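Local coordinates for protein LbaCas13a H328A (C2c2) (Lachnospiraceae bacterium NK4A179, PDB 5WLH) that binds CRISPR RNA as a Cas13a (C2c2) nuclease and, as the family does, probably uses the guide to find and cleave target RNA, at residues V367-L370 with Y371-Q374; Y1188-K1191 with D1192-E1195; V1198-G1201 with K1202-T1205. All coordinates share one frame; numbering follows the deposited sequence.

Contact 1: residues V367-L370 with Y371-Q374; sequences VKEL and YRNQ. With nucleotides of chain B.
Val367 and Tyr371 lie side by side on the buried flank of helix 357-388, one turn apart, with Val367 CG1 3.5 Å from Tyr371 CE2. Here the packing is close: Pro345 and Val422 meet the valine, Ile342 meets the ring, and Tyr371 OH is hydrogen-bonded to Lys426 O. Regular i to i+4 backbone bonds run through the same turn, such as Tyr371 N to Val367 O at 2.9 Å. The flank bearing Asn373 faces solvent; Glu193 of helix 193-206 touches both Asn373 and Glu369 there. On the RNA side, Arg372 sends its chain out straight from CG to NE, its CG anti to the backbone N (chi1 179°), an extended reach that brings the guanidinium to the bound pre-crRNA. Its NE donates to O6 of G19 of chain B at 2.9 Å, and its NH2 points almost straight (178°) at N7 of the same base, 3.0 Å away. N6 of A20 of chain B sits over one guanidinium face, offset toward its rim. Glu369 OE1 completes the grip with its syn lone pair, forming a salt bridge to Arg372 NH1 at 3.2 Å that is likely to restrain the guanidinium. With an alanine here, the O6 and N7 of G19 would probably lose these two donors, and the Glu369 carboxylate this positive partner. Two donors gripping O6 and N7 are the classic arginine reading of a guanine's Hoogsteen edge, made here from a helix surface.

Contact 2: residues Y1188-K1191 with D1192-E1195; sequences YVDK and DSSE
Asp1190 and Glu1195 face each other where strand 1187-1189 gives way to the loop leading back to strand 1196-1198; the chain directions of the two segments are 146° apart, as in a hairpin. Asp1190 N donates to Glu1195 O at 2.9 Å, and Val1189 CA adds a CA-H...O contact to that same oxygen. A weak bond from Ser1194 N to Asp1190 O spans the loop, and Ser1194 takes left-handed backbone angles that help the chain turn back. Among the side chains, Asp1190 does most of the work. Its CG stands anti to the backbone N (chi1 176°), which swings the carboxylate into the loop, where OD2 accepts two backbone N-H groups: Ser1193 N at 2.9 Å on its anti side, and Asp1192 N at 3.0 Å from well above the carboxylate plane. The second of these closes an Asx turn. Ser1193 OG follows with an ST turn, accepting from Glu1195 N at 3.1 Å. Val1189 CG1 packs against the backbone of Ser1194, its C atom 3.3 Å away, while Arg1214 of the neighbouring helix bonds to Val1189 O. Asp1192 OD2 comes within 4.1 Å of Asp1190 OD2, a like-charge approach on an exposed loop. The two N-H donors on Asp1190 OD2 probably offset that repulsion and stabilise the ionised carboxylate; one oxygen thereby ties down two successive amides, alongside the backbone bonds and the ST turn.

Contact 3: residues V1198-G1201 with K1202-T1205; sequences VSDG and KEST
Ser1199 and Glu1203 meet because both first torsions place the next atom between the backbone N and the carbonyl carbon (chi1 66° and 65°), and Glu1203 then bends at chi2 (-85°) to fold its carboxylate back over the turn. The outcome is a short bond, Ser1199 OG donating to the syn lone pair of Glu1203 OE2 at 2.6 Å. The same hydroxyl accepts from Gly1201 N at 3.2 Å, closing an ST turn, and is also hydrogen-bonded to Leu1186 N, so its orientation is well fixed. A second small loop overlaps the first: Lys1202 N donates to Asp1200 OD1 at 2.9 Å, approaching from above the carboxylate plane, an Asx turn. Gly1201, between them, has left-handed backbone angles at which a side chain would collide with the carbonyl oxygen of Asp1200. The Asp1200 and Glu1203 side chains run antiparallel past one another, with Asp1200 OD1 3.3 Å from Glu1203 OE1. Glu1211 lies close to Glu1203 OE2 as well, while the Lys1208 side chain touches Glu1203 and its NZ bonds to Gly1201 O. Such crowding of acids would probably raise the proton affinity of this cluster, with the serine hydroxyl and Lys1208 offsetting part of the negative charge just ahead of helix 1205-1216.

In the fold
Contact 1 comes first along the chain, on helix 357-388, and stands well apart: its centre is about 61 Å from that of contact 2 and about 56 Å from that of contact 3. The other two are neighbours, their centres about 14 Å apart. Contact 2 is the loop of the two-stranded antiparallel hairpin 1187-1189 and 1196-1198, and contact 3 carries the chain from that hairpin's second strand into helix 1205-1216. Tyr1188 CE1 packs against Ser1199 CB at 4.0 Å, and both contacts lean on that helix. The nearest atoms of contacts 2 and 3 are about 25 and 19 Å from the RNA: contact 1 recognises a guanine of it, while the other two shape a surface hairpin and its link to helix 1205-1216.

Contact 1: residues V367-L370 with Y371-Q374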
ATOM      1  N   VAL A 367       7.059 -15.580  29.499  1.00 29.15           N
ATOM      2  CA  VAL A 367       5.627 -15.511  29.223  1.00 25.99           C
ATOM      3  C   VAL A 367       5.294 -16.268  27.940  1.00 24.73           C
ATOM      4  O   VAL A 367       4.284 -16.973  27.872  1.00 25.16           O
ATOM      5  CB  VAL A 367       5.155 -14.043  29.163  1.00 29.10           C
ATOM      6  CG1 VAL A 367       3.726 -13.941  28.591  1.00 26.59           C
ATOM      7  CG2 VAL A 367       5.196 -13.407  30.548  1.00 28.53           C
ATOM      8  N   LYS A 368       6.141 -16.156  26.911  1.00 25.39           N
ATOM      9  CA  LYS A 368       5.861 -16.890  25.678  1.00 29.91           C
ATOM     10  C   LYS A 368       5.878 -18.387  25.927  1.00 32.05           C
ATOM     11  O   LYS A 368       5.031 -19.118  25.403  1.00 26.43           O
ATOM     12  CB  LYS A 368       6.862 -16.532  24.588  1.00 30.06           C
ATOM     13  CG  LYS A 368       6.675 -15.146  24.009  1.00 31.28           C
ATOM     14  CD  LYS A 368       7.586 -14.980  22.800  1.00 38.84           C
ATOM     15  CE  LYS A 368       7.621 -13.550  22.326  1.00 43.70           C
ATOM     16  NZ  LYS A 368       8.677 -13.359  21.306  1.00 44.83           N
ATOM     17  N   GLU A 369       6.814 -18.863  26.756  1.00 29.87           N
ATOM     18  CA  GLU A 369       6.834 -20.295  27.039  1.00 33.63           C
ATOM     19  C   GLU A 369       5.626 -20.709  27.869  1.00 30.54           C
ATOM     20  O   GLU A 369       5.108 -21.814  27.683  1.00 30.51           O
ATOM     21  CB  GLU A 369       8.147 -20.694  27.725  1.00 35.52           C
ATOM     22  CG  GLU A 369       8.492 -22.186  27.555  1.00 44.34           C
ATOM     23  CD  GLU A 369       8.271 -22.716  26.126  1.00 51.45           C
ATOM     24  OE1 GLU A 369       7.612 -23.777  25.975  1.00 50.54           O
ATOM     25  OE2 GLU A 369       8.758 -22.082  25.160  1.00 53.34           O
ATOM     26  N   LEU A 370       5.136 -19.826  28.744  1.00 27.43           N
ATOM     27  CA  LEU A 370       3.910 -20.101  29.489  1.00 26.61           C
ATOM     28  C   LEU A 370       2.715 -20.242  28.558  1.00 27.30           C
ATOM     29  O   LEU A 370       1.908 -21.171  28.696  1.00 25.06           O
ATOM     30  CB  LEU A 370       3.647 -18.990  30.496  1.00 27.02           C
ATOM     31  CG  LEU A 370       4.535 -18.993  31.746  1.00 34.80           C
ATOM     32  CD1 LEU A 370       4.317 -17.726  32.533  1.00 39.21           C
ATOM     33  CD2 LEU A 370       4.197 -20.218  32.590  1.00 34.05           C
ATOM     34  N   TYR A 371       2.554 -19.293  27.633  1.00 24.45           N
ATOM     35  CA  TYR A 371       1.488 -19.406  26.635  1.00 21.90           C
ATOM     36  C   TYR A 371       1.588 -20.722  25.888  1.00 23.10           C
ATOM     37  O   TYR A 371       0.586 -21.422  25.693  1.00 26.05           O
ATOM     38  CB  TYR A 371       1.585 -18.268  25.630  1.00 22.76           C
ATOM     39  CG  TYR A 371       0.894 -16.987  25.972  1.00 25.05           C
ATOM     40  CD1 TYR A 371      -0.492 -16.873  25.882  1.00 26.96           C
ATOM     41  CD2 TYR A 371       1.635 -15.856  26.304  1.00 27.10           C
ATOM     42  CE1 TYR A 371      -1.124 -15.674  26.140  1.00 28.07           C
ATOM     43  CE2 TYR A 371       1.015 -14.661  26.569  1.00 26.06           C
ATOM     44  CZ  TYR A 371      -0.356 -14.567  26.477  1.00 26.53           C
ATOM     45  OH  TYR A 371      -0.972 -13.371  26.757  1.00 29.97           O
ATOM     46  N   ARG A 372       2.797 -21.053  25.421  1.00 24.29           N
ATOM     47  CA  ARG A 372       2.969 -22.247  24.592  1.00 26.22           C
ATOM     48  C   ARG A 372       2.612 -23.502  25.370  1.00 29.64           C
ATOM     49  O   ARG A 372       1.890 -24.370  24.871  1.00 28.43           O
ATOM     50  CB  ARG A 372       4.398 -22.349  24.070  1.00 30.19           C
ATOM     51  CG  ARG A 372       4.649 -23.610  23.217  1.00 28.24           C
ATOM     52  CD  ARG A 372       6.075 -23.647  22.713  1.00 29.09           C
ATOM     53  NE  ARG A 372       6.380 -24.871  21.985  1.00 32.62           N
ATOM     54  CZ  ARG A 372       6.808 -25.996  22.548  1.00 33.64           C
ATOM     55  NH1 ARG A 372       6.983 -26.064  23.868  1.00 29.66           N
ATOM     56  NH2 ARG A 372       7.059 -27.056  21.791  1.00 31.05           N
ATOM     57  N   ASN A 373       3.116 -23.612  26.604  1.00 26.35           N
ATOM     58  CA  ASN A 373       2.777 -24.760  27.438  1.00 28.86           C
ATOM     59  C   ASN A 373       1.274 -24.898  27.605  1.00 23.18           C
ATOM     60  O   ASN A 373       0.729 -26.000  27.482  1.00 27.80           O
ATOM     61  CB  ASN A 373       3.456 -24.631  28.801  1.00 31.28           C
ATOM     62  CG  ASN A 373       4.947 -24.779  28.704  1.00 42.64           C
ATOM     63  OD1 ASN A 373       5.457 -25.362  27.746  1.00 50.82           O
ATOM     64  ND2 ASN A 373       5.663 -24.251  29.689  1.00 48.30           N
ATOM     65  N   GLN A 374       0.586 -23.794  27.915  1.00 23.40           N
ATOM     66  CA  GLN A 374      -0.863 -23.848  28.072  1.00 23.85           C
ATOM     67  C   GLN A 374      -1.543 -24.165  26.742  1.00 26.96           C
ATOM     68  O   GLN A 374      -2.489 -24.959  26.694  1.00 23.30           O
ATOM     69  CB  GLN A 374      -1.378 -22.529  28.664  1.00 26.07           C
ATOM     70  CG  GLN A 374      -2.867 -22.539  28.978  1.00 30.31           C
ATOM     71  CD  GLN A 374      -3.238 -23.624  29.964  1.00 40.24           C
ATOM     72  OE1 GLN A 374      -2.785 -23.609  31.105  1.00 35.65           O
ATOM     73  NE2 GLN A 374      -4.043 -24.593  29.517  1.00 42.39           N
TER
ATOM     74  P     G B  19       9.321 -31.008  19.262  1.00 39.19           P
ATOM     75  OP1   G B  19      10.478 -31.864  18.966  1.00 40.50           O
ATOM     76  OP2   G B  19       9.416 -29.871  20.198  1.00 35.60           O
ATOM     77  O5'   G B  19       8.907 -30.414  17.841  1.00 34.75           O
ATOM     78  C5'   G B  19       8.752 -31.252  16.711  1.00 29.07           C
ATOM     79  C4'   G B  19       8.076 -30.485  15.607  1.00 27.44           C
ATOM     80  O4'   G B  19       6.828 -29.962  16.117  1.00 27.62           O
ATOM     81  C3'   G B  19       8.830 -29.260  15.117  1.00 24.83           C
ATOM     82  O3'   G B  19       9.742 -29.593  14.089  1.00 27.77           O
ATOM     83  C2'   G B  19       7.712 -28.354  14.620  1.00 24.99           C
ATOM     84  O2'   G B  19       7.298 -28.800  13.343  1.00 27.12           O
ATOM     85  C1'   G B  19       6.601 -28.671  15.613  1.00 26.46           C
ATOM     86  N9    G B  19       6.548 -27.742  16.754  1.00 29.23           N
ATOM     87  C8    G B  19       6.896 -27.983  18.065  1.00 27.62           C
ATOM     88  N7    G B  19       6.673 -26.966  18.844  1.00 28.78           N
ATOM     89  C5    G B  19       6.144 -25.998  17.994  1.00 30.54           C
ATOM     90  C6    G B  19       5.703 -24.670  18.248  1.00 29.00           C
ATOM     91  O6    G B  19       5.706 -24.068  19.327  1.00 29.27           O
ATOM     92  N1    G B  19       5.229 -24.047  17.083  1.00 28.71           N
ATOM     93  C2    G B  19       5.186 -24.633  15.840  1.00 30.53           C
ATOM     94  N2    G B  19       4.698 -23.902  14.819  1.00 33.93           N
ATOM     95  N3    G B  19       5.592 -25.864  15.600  1.00 25.55           N
ATOM     96  C4    G B  19       6.052 -26.475  16.706  1.00 28.45           C
ATOM     97  P     A B  20      11.175 -28.893  14.010  1.00 32.12           P
ATOM     98  OP1   A B  20      11.768 -29.255  12.705  1.00 35.33           O
ATOM     99  OP2   A B  20      11.841 -29.135  15.312  1.00 30.83           O
ATOM    100  O5'   A B  20      10.852 -27.343  13.935  1.00 29.32           O
ATOM    101  C5'   A B  20      10.279 -26.778  12.769  1.00 31.29           C
ATOM    102  C4'   A B  20       9.845 -25.361  13.028  1.00 28.57           C
ATOM    103  O4'   A B  20       8.777 -25.344  14.005  1.00 24.15           O
ATOM    104  C3'   A B  20      10.891 -24.459  13.640  1.00 28.69           C
ATOM    105  O3'   A B  20      11.842 -24.008  12.706  1.00 32.15           O
ATOM    106  C2'   A B  20      10.037 -23.357  14.248  1.00 26.49           C
ATOM    107  O2'   A B  20       9.537 -22.493  13.235  1.00 29.69           O
ATOM    108  C1'   A B  20       8.872 -24.177  14.795  1.00 26.19           C
ATOM    109  N9    A B  20       9.129 -24.589  16.189  1.00 29.22           N
ATOM    110  C8    A B  20       9.633 -25.784  16.647  1.00 32.87           C
ATOM    111  N7    A B  20       9.765 -25.829  17.952  1.00 31.16           N
ATOM    112  C5    A B  20       9.311 -24.586  18.376  1.00 29.07           C
ATOM    113  C6    A B  20       9.193 -23.995  19.643  1.00 32.27           C
ATOM    114  N6    A B  20       9.522 -24.593  20.783  1.00 31.90           N
ATOM    115  N1    A B  20       8.715 -22.743  19.709  1.00 35.30           N
ATOM    116  C2    A B  20       8.378 -22.118  18.574  1.00 36.83           C
ATOM    117  N3    A B  20       8.454 -22.563  17.324  1.00 32.97           N
ATOM    118  C4    A B  20       8.927 -23.815  17.299  1.00 28.85           C
TER

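Contact 2: residues Y1188-K1191 with D1192-E1195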
ATOM      1  N   TYR A1188     -34.360  -7.697 -13.329  1.00 23.79           N
ATOM      2  CA  TYR A1188     -35.080  -7.607 -12.066  1.00 23.76           C
ATOM      3  C   TYR A1188     -36.543  -7.331 -12.362  1.00 25.70           C
ATOM      4  O   TYR A1188     -36.917  -7.020 -13.495  1.00 23.84           O
ATOM      5  CB  TYR A1188     -34.519  -6.510 -11.162  1.00 23.99           C
ATOM      6  CG  TYR A1188     -34.595  -5.133 -11.753  1.00 27.35           C
ATOM      7  CD1 TYR A1188     -33.638  -4.685 -12.667  1.00 29.81           C
ATOM      8  CD2 TYR A1188     -35.624  -4.271 -11.405  1.00 22.13           C
ATOM      9  CE1 TYR A1188     -33.723  -3.426 -13.217  1.00 27.03           C
ATOM     10  CE2 TYR A1188     -35.704  -3.007 -11.927  1.00 27.02           C
ATOM     11  CZ  TYR A1188     -34.753  -2.590 -12.846  1.00 30.59           C
ATOM     12  OH  TYR A1188     -34.847  -1.324 -13.384  1.00 35.23           O
ATOM     13  N   VAL A1189     -37.364  -7.439 -11.324  1.00 26.64           N
ATOM     14  CA  VAL A1189     -38.781  -7.112 -11.431  1.00 24.55           C
ATOM     15  C   VAL A1189     -38.942  -5.689 -10.932  1.00 23.62           C
ATOM     16  O   VAL A1189     -38.635  -5.377  -9.766  1.00 25.58           O
ATOM     17  CB  VAL A1189     -39.661  -8.102 -10.652  1.00 26.39           C
ATOM     18  CG1 VAL A1189     -41.144  -7.681 -10.759  1.00 27.14           C
ATOM     19  CG2 VAL A1189     -39.485  -9.485 -11.211  1.00 25.43           C
ATOM     20  N   ASP A1190     -39.383  -4.817 -11.831  1.00 23.73           N
ATOM     21  CA  ASP A1190     -39.440  -3.399 -11.536  1.00 25.21           C
ATOM     22  C   ASP A1190     -40.452  -3.108 -10.437  1.00 30.46           C
ATOM     23  O   ASP A1190     -41.514  -3.731 -10.368  1.00 30.36           O
ATOM     24  CB  ASP A1190     -39.802  -2.610 -12.789  1.00 29.33           C
ATOM     25  CG  ASP A1190     -39.971  -1.146 -12.503  1.00 36.72           C
ATOM     26  OD1 ASP A1190     -38.955  -0.496 -12.178  1.00 37.88           O
ATOM     27  OD2 ASP A1190     -41.119  -0.650 -12.577  1.00 40.76           O
ATOM     28  N   LYS A1191     -40.108  -2.135  -9.592  1.00 37.64           N
ATOM     29  CA  LYS A1191     -40.946  -1.758  -8.464  1.00 44.09           C
ATOM     30  C   LYS A1191     -42.351  -1.380  -8.925  1.00 41.68           C
ATOM     31  O   LYS A1191     -43.349  -1.875  -8.394  1.00 44.27           O
ATOM     32  CB  LYS A1191     -40.301  -0.579  -7.722  1.00 51.13           C
ATOM     33  CG  LYS A1191     -38.921  -0.831  -7.053  1.00 57.62           C
ATOM     34  CD  LYS A1191     -37.683  -0.921  -8.005  1.00 60.30           C
ATOM     35  CE  LYS A1191     -36.427  -0.636  -7.161  1.00 59.63           C
ATOM     36  NZ  LYS A1191     -35.159  -1.192  -7.639  1.00 47.97           N
ATOM     37  N   ASP A1192     -42.443  -0.510  -9.929  1.00 38.85           N
ATOM     38  CA  ASP A1192     -43.711   0.113 -10.282  1.00 44.15           C
ATOM     39  C   ASP A1192     -44.524  -0.716 -11.266  1.00 38.15           C
ATOM     40  O   ASP A1192     -45.755  -0.753 -11.167  1.00 41.27           O
ATOM     41  CB  ASP A1192     -43.453   1.507 -10.859  1.00 50.03           C
ATOM     42  CG  ASP A1192     -42.528   2.332  -9.982  1.00 57.01           C
ATOM     43  OD1 ASP A1192     -42.783   2.414  -8.760  1.00 56.14           O
ATOM     44  OD2 ASP A1192     -41.536   2.877 -10.512  1.00 57.95           O
ATOM     45  N   SER A1193     -43.869  -1.377 -12.215  1.00 33.72           N
ATOM     46  CA  SER A1193     -44.569  -2.217 -13.178  1.00 32.88           C
ATOM     47  C   SER A1193     -44.852  -3.618 -12.654  1.00 30.32           C
ATOM     48  O   SER A1193     -45.706  -4.315 -13.222  1.00 33.06           O
ATOM     49  CB  SER A1193     -43.753  -2.330 -14.469  1.00 32.00           C
ATOM     50  OG  SER A1193     -42.637  -3.187 -14.279  1.00 28.35           O
ATOM     51  N   SER A1194     -44.150  -4.036 -11.595  1.00 27.78           N
ATOM     52  CA  SER A1194     -44.180  -5.402 -11.073  1.00 26.87           C
ATOM     53  C   SER A1194     -43.888  -6.439 -12.151  1.00 27.53           C
ATOM     54  O   SER A1194     -44.281  -7.599 -12.017  1.00 26.84           O
ATOM     55  CB  SER A1194     -45.510  -5.721 -10.375  1.00 28.65           C
ATOM     56  OG  SER A1194     -45.619  -5.034  -9.137  1.00 31.93           O
ATOM     57  N   GLU A1195     -43.149  -6.043 -13.199  1.00 23.48           N
ATOM     58  CA  GLU A1195     -42.799  -6.909 -14.319  1.00 19.62           C
ATOM     59  C   GLU A1195     -41.283  -6.987 -14.501  1.00 19.97           C
ATOM     60  O   GLU A1195     -40.568  -6.059 -14.144  1.00 24.38           O
ATOM     61  CB  GLU A1195     -43.419  -6.395 -15.617  1.00 25.19           C
ATOM     62  CG  GLU A1195     -44.946  -6.495 -15.598  1.00 34.76           C
ATOM     63  CD  GLU A1195     -45.598  -5.789 -16.765  1.00 45.02           C
ATOM     64  OE1 GLU A1195     -44.903  -5.014 -17.458  1.00 49.54           O
ATOM     65  OE2 GLU A1195     -46.805  -6.024 -16.993  1.00 49.12           O
TER

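Contact 3: residues V1198-G1201 with K1202-T1205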
ATOM      1  N   VAL A1198     -34.865  -5.317 -17.795  1.00 25.88           N
ATOM      2  CA  VAL A1198     -33.408  -5.307 -17.740  1.00 21.75           C
ATOM      3  C   VAL A1198     -32.965  -3.854 -17.796  1.00 26.77           C
ATOM      4  O   VAL A1198     -33.501  -3.067 -18.584  1.00 23.45           O
ATOM      5  CB  VAL A1198     -32.783  -6.145 -18.872  1.00 26.96           C
ATOM      6  CG1 VAL A1198     -33.262  -5.683 -20.246  1.00 27.68           C
ATOM      7  CG2 VAL A1198     -31.243  -6.117 -18.786  1.00 23.41           C
ATOM      8  N   SER A1199     -32.029  -3.482 -16.918  1.00 24.35           N
ATOM      9  CA  SER A1199     -31.539  -2.116 -16.882  1.00 23.92           C
ATOM     10  C   SER A1199     -30.532  -1.880 -18.008  1.00 24.04           C
ATOM     11  O   SER A1199     -30.133  -2.803 -18.721  1.00 22.97           O
ATOM     12  CB  SER A1199     -30.878  -1.831 -15.541  1.00 25.64           C
ATOM     13  OG  SER A1199     -29.712  -2.635 -15.414  1.00 25.36           O
ATOM     14  N   ASP A1200     -30.109  -0.630 -18.156  1.00 26.64           N
ATOM     15  CA  ASP A1200     -29.038  -0.357 -19.104  1.00 28.69           C
ATOM     16  C   ASP A1200     -27.665  -0.618 -18.497  1.00 28.94           C
ATOM     17  O   ASP A1200     -26.655  -0.520 -19.199  1.00 30.97           O
ATOM     18  CB  ASP A1200     -29.141   1.080 -19.664  1.00 31.25           C
ATOM     19  CG  ASP A1200     -28.919   2.180 -18.619  1.00 35.95           C
ATOM     20  OD1 ASP A1200     -28.607   1.900 -17.450  1.00 32.76           O
ATOM     21  OD2 ASP A1200     -29.074   3.369 -18.982  1.00 41.25           O
ATOM     22  N   GLY A1201     -27.611  -0.958 -17.210  1.00 25.19           N
ATOM     23  CA  GLY A1201     -26.363  -1.283 -16.556  1.00 24.83           C
ATOM     24  C   GLY A1201     -25.592  -0.102 -16.028  1.00 25.60           C
ATOM     25  O   GLY A1201     -24.595  -0.303 -15.320  1.00 26.30           O
ATOM     26  N   LYS A1202     -26.014   1.124 -16.336  1.00 25.04           N
ATOM     27  CA  LYS A1202     -25.281   2.315 -15.942  1.00 23.45           C
ATOM     28  C   LYS A1202     -25.811   2.931 -14.657  1.00 25.20           C
ATOM     29  O   LYS A1202     -25.263   3.928 -14.184  1.00 28.73           O
ATOM     30  CB  LYS A1202     -25.311   3.341 -17.077  1.00 27.80           C
ATOM     31  CG  LYS A1202     -24.788   2.786 -18.393  1.00 35.79           C
ATOM     32  CD  LYS A1202     -24.931   3.796 -19.530  1.00 43.02           C
ATOM     33  CE  LYS A1202     -24.240   3.284 -20.794  1.00 45.97           C
ATOM     34  NZ  LYS A1202     -24.977   3.657 -22.036  1.00 49.23           N
ATOM     35  N   GLU A1203     -26.850   2.356 -14.070  1.00 23.63           N
ATOM     36  CA  GLU A1203     -27.360   2.882 -12.819  1.00 22.45           C
ATOM     37  C   GLU A1203     -26.333   2.678 -11.699  1.00 26.05           C
ATOM     38  O   GLU A1203     -25.360   1.928 -11.838  1.00 25.62           O
ATOM     39  CB  GLU A1203     -28.702   2.230 -12.473  1.00 22.19           C
ATOM     40  CG  GLU A1203     -28.642   0.732 -12.195  1.00 23.23           C
ATOM     41  CD  GLU A1203     -28.713  -0.148 -13.440  1.00 24.90           C
ATOM     42  OE1 GLU A1203     -28.450   0.318 -14.580  1.00 24.58           O
ATOM     43  OE2 GLU A1203     -29.022  -1.340 -13.278  1.00 27.30           O
ATOM     44  N   SER A1204     -26.543   3.393 -10.596  1.00 24.23           N
ATOM     45  CA  SER A1204     -25.579   3.435  -9.499  1.00 27.07           C
ATOM     46  C   SER A1204     -25.457   2.084  -8.804  1.00 26.78           C
ATOM     47  O   SER A1204     -26.321   1.210  -8.916  1.00 22.07           O
ATOM     48  CB  SER A1204     -25.989   4.480  -8.467  1.00 27.13           C
ATOM     49  OG  SER A1204     -27.179   4.087  -7.790  1.00 30.13           O
ATOM     50  N   THR A1205     -24.363   1.917  -8.059  1.00 24.17           N
ATOM     51  CA  THR A1205     -24.253   0.714  -7.239  1.00 25.83           C
ATOM     52  C   THR A1205     -25.461   0.578  -6.318  1.00 26.52           C
ATOM     53  O   THR A1205     -26.049  -0.506  -6.213  1.00 23.95           O
ATOM     54  CB  THR A1205     -22.947   0.738  -6.443  1.00 29.79           C
ATOM     55  OG1 THR A1205     -21.853   0.890  -7.355  1.00 27.06           O
ATOM     56  CG2 THR A1205     -22.765  -0.554  -5.684  1.00 30.82           C
TER